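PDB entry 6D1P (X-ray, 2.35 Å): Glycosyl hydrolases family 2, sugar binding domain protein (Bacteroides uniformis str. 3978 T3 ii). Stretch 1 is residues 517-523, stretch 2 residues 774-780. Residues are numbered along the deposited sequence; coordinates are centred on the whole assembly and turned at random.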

# COMPACT_ATOMS: atom_id res chain seq x y z
N SER A 517 22.67 -16.53 12.09
CA SER A 517 22.46 -16.81 13.50
C SER A 517 21.39 -15.86 14.04
O SER A 517 21.46 -14.65 13.83
N HIS A 518 20.42 -16.45 14.71
CA HIS A 518 19.35 -15.75 15.41
C HIS A 518 19.97 -15.16 16.67
O HIS A 518 20.27 -15.90 17.62
N ALA A 519 20.21 -13.85 16.67
CA ALA A 519 20.77 -13.20 17.84
C ALA A 519 20.05 -13.63 19.11
O ALA A 519 18.81 -13.66 19.17
N GLY A 520 20.84 -14.05 20.10
CA GLY A 520 20.34 -14.48 21.40
C GLY A 520 19.91 -15.93 21.50
O GLY A 520 19.46 -16.34 22.57
N ARG A 521 20.00 -16.71 20.43
CA ARG A 521 19.78 -18.15 20.50
C ARG A 521 21.13 -18.86 20.66
O ARG A 521 22.08 -18.53 19.95
N HIS A 522 21.20 -19.82 21.60
CA HIS A 522 22.42 -20.58 21.85
C HIS A 522 22.08 -22.06 22.01
O HIS A 522 20.91 -22.46 21.94
N MET A 523 23.11 -22.88 22.22
CA MET A 523 22.93 -24.32 22.30
C MET A 523 24.13 -24.95 23.00
O MET A 523 25.28 -24.67 22.63
N ARG A 774 6.65 -10.40 15.20
CA ARG A 774 6.67 -11.85 15.15
C ARG A 774 8.10 -12.34 15.01
O ARG A 774 8.84 -11.88 14.13
N ILE A 775 8.49 -13.28 15.85
CA ILE A 775 9.88 -13.73 15.90
C ILE A 775 9.91 -15.09 16.57
O ILE A 775 9.21 -15.34 17.55
N GLN A 776 10.74 -15.98 16.02
CA GLN A 776 10.98 -17.26 16.68
C GLN A 776 11.63 -17.07 18.04
O GLN A 776 12.47 -16.19 18.22
N ALA A 777 11.23 -17.89 19.00
CA ALA A 777 11.80 -17.82 20.33
C ALA A 777 13.29 -18.18 20.31
O ALA A 777 13.76 -18.94 19.46
N ALA A 778 14.04 -17.59 21.24
CA ALA A 778 15.48 -17.80 21.38
C ALA A 778 15.67 -18.51 22.71
O ALA A 778 15.63 -17.87 23.77
N ASN A 779 15.84 -19.83 22.66
CA ASN A 779 15.87 -20.67 23.86
C ASN A 779 14.65 -20.42 24.75
O ASN A 779 14.77 -20.16 25.95
N GLY A 780 13.47 -20.50 24.14
CA GLY A 780 12.21 -20.36 24.86
C GLY A 780 11.82 -18.94 25.20
O GLY A 780 10.97 -18.73 26.07

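What does the start of stretch 1 bring to the contact? S517 stays out of reach, and H518 makes the first approach, its CA-to-CB bond pointing toward stretch 2. With chi1 in the t well and chi2 at 36°, the imidazole lies with its edge to the strand end: H518 NE2 donates a hydrogen bond to Q776 O at 2.8 Å, nearly straight at 169°. Carbon packs beside this polar contact, H518 CE1 lying 3.5 Å from I775 CG1; the isoleucine, t at both chi angles, sends its end closer than its sideways CA-to-CB bond alone would suggest. ND1 of H518 is satisfied elsewhere in the structure.

How does the chain turn from H518 to R521? A type II beta turn links them, closed by the bond from R521 N to H518 O at 2.9 Å. A519 points its CB away from stretch 2. G520, at phi 85°, adopts a conformation that favours glycine, and its backbone supplies the contact: G520 O is 3.5 Å from A778 CB. The small methyl of A778 thus sits against the turn, A778 CB also lying 4.1 Å from R521 CB.

Why can R521 reach so far when its CA-to-CB bond points only sideways? Its first two chi angles are t, extending the chain before chi3 turns to m, and the guanidinium comes to stretch 2 edge-on. R521 NH2 donates two hydrogen bonds, to Q776 OE1 at 3.0 Å and to A777 O at 2.9 Å, so one nitrogen holds both a side chain and a backbone carbonyl. The CA-to-CB bond of Q776 points toward stretch 1, with chi1 m and chi2 t. Water 1 extends the network: it accepts from R521 NE at 2.9 Å and from N779 N at 2.7 Å, and donates to A777 O at 3.1 Å. Water 2 donates to Q776 OE1 at 3.3 Å and accepts a weak bond from R521 NH1, also at 3.3 Å.

What fastens the end of the contact? The carboxamide of N779 meets the backbone of H522 with both of its polar atoms: OD1 accepts from H522 N at 2.7 Å, while ND2 donates to H522 O at 2.8 Å. N779 has chi1 m and chi2 113°, and its end comes nearer than its sideways CA-to-CB bond implies. H522, chi1 m, also has a sideways CA-to-CB bond; its CB is 4.0 Å from N779 OD1, and both ring nitrogens are hydrogen-bonded elsewhere in the structure. Beyond it, M523 makes no contact.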

# COMPACT_ATOMS: atom_id res chain seq x y z
CB SER A 517 23.76 -16.70 14.31
OG SER A 517 24.35 -15.42 14.22
CB HIS A 518 18.25 -16.75 15.74
CG HIS A 518 16.94 -16.16 16.14
ND1 HIS A 518 16.45 -14.99 15.60
CD2 HIS A 518 15.98 -16.64 16.97
CE1 HIS A 518 15.25 -14.75 16.11
NE2 HIS A 518 14.94 -15.74 16.95
CB ALA A 519 20.70 -11.68 17.69
CB ARG A 521 19.04 -18.64 19.26
CG ARG A 521 18.92 -20.15 19.16
CD ARG A 521 18.27 -20.54 17.85
NE ARG A 521 16.83 -20.27 17.88
CZ ARG A 521 16.06 -20.21 16.79
NH1 ARG A 521 16.60 -20.41 15.58
NH2 ARG A 521 14.76 -19.95 16.89
CB HIS A 522 23.17 -20.05 23.09
CG HIS A 522 23.34 -18.57 23.08
ND1 HIS A 522 24.40 -17.95 22.47
CD2 HIS A 522 22.54 -17.58 23.56
CE1 HIS A 522 24.27 -16.64 22.59
NE2 HIS A 522 23.15 -16.39 23.26
CB MET A 523 22.73 -24.91 20.90
CG MET A 523 22.71 -26.42 20.84
SD MET A 523 21.51 -27.16 21.94
CE MET A 523 19.99 -26.33 21.48
CB ARG A 774 5.82 -12.39 14.00
CG ARG A 774 5.85 -13.89 13.90
CD ARG A 774 5.18 -14.31 12.62
NE ARG A 774 3.83 -13.79 12.60
CZ ARG A 774 3.20 -13.36 11.52
NH1 ARG A 774 3.77 -13.40 10.32
NH2 ARG A 774 1.96 -12.90 11.64
CB ILE A 775 10.75 -12.68 16.65
CG1 ILE A 775 12.22 -13.08 16.70
CG2 ILE A 775 10.28 -12.50 18.05
CD1 ILE A 775 13.11 -11.97 17.27
CB GLN A 776 11.87 -18.14 15.82
CG GLN A 776 11.19 -18.69 14.60
CD GLN A 776 12.15 -19.52 13.77
OE1 GLN A 776 13.20 -19.94 14.27
NE2 GLN A 776 11.81 -19.74 12.51
CB ALA A 777 11.05 -18.77 21.27
CB ALA A 778 16.24 -16.48 21.33
CB ASN A 779 17.19 -20.48 24.63
CG ASN A 779 18.40 -20.78 23.77
OD1 ASN A 779 19.19 -19.90 23.45
ND2 ASN A 779 18.55 -22.05 23.38
O HOH W 1 15.69 -21.24 20.34
O HOH W 2 15.46 -21.74 12.75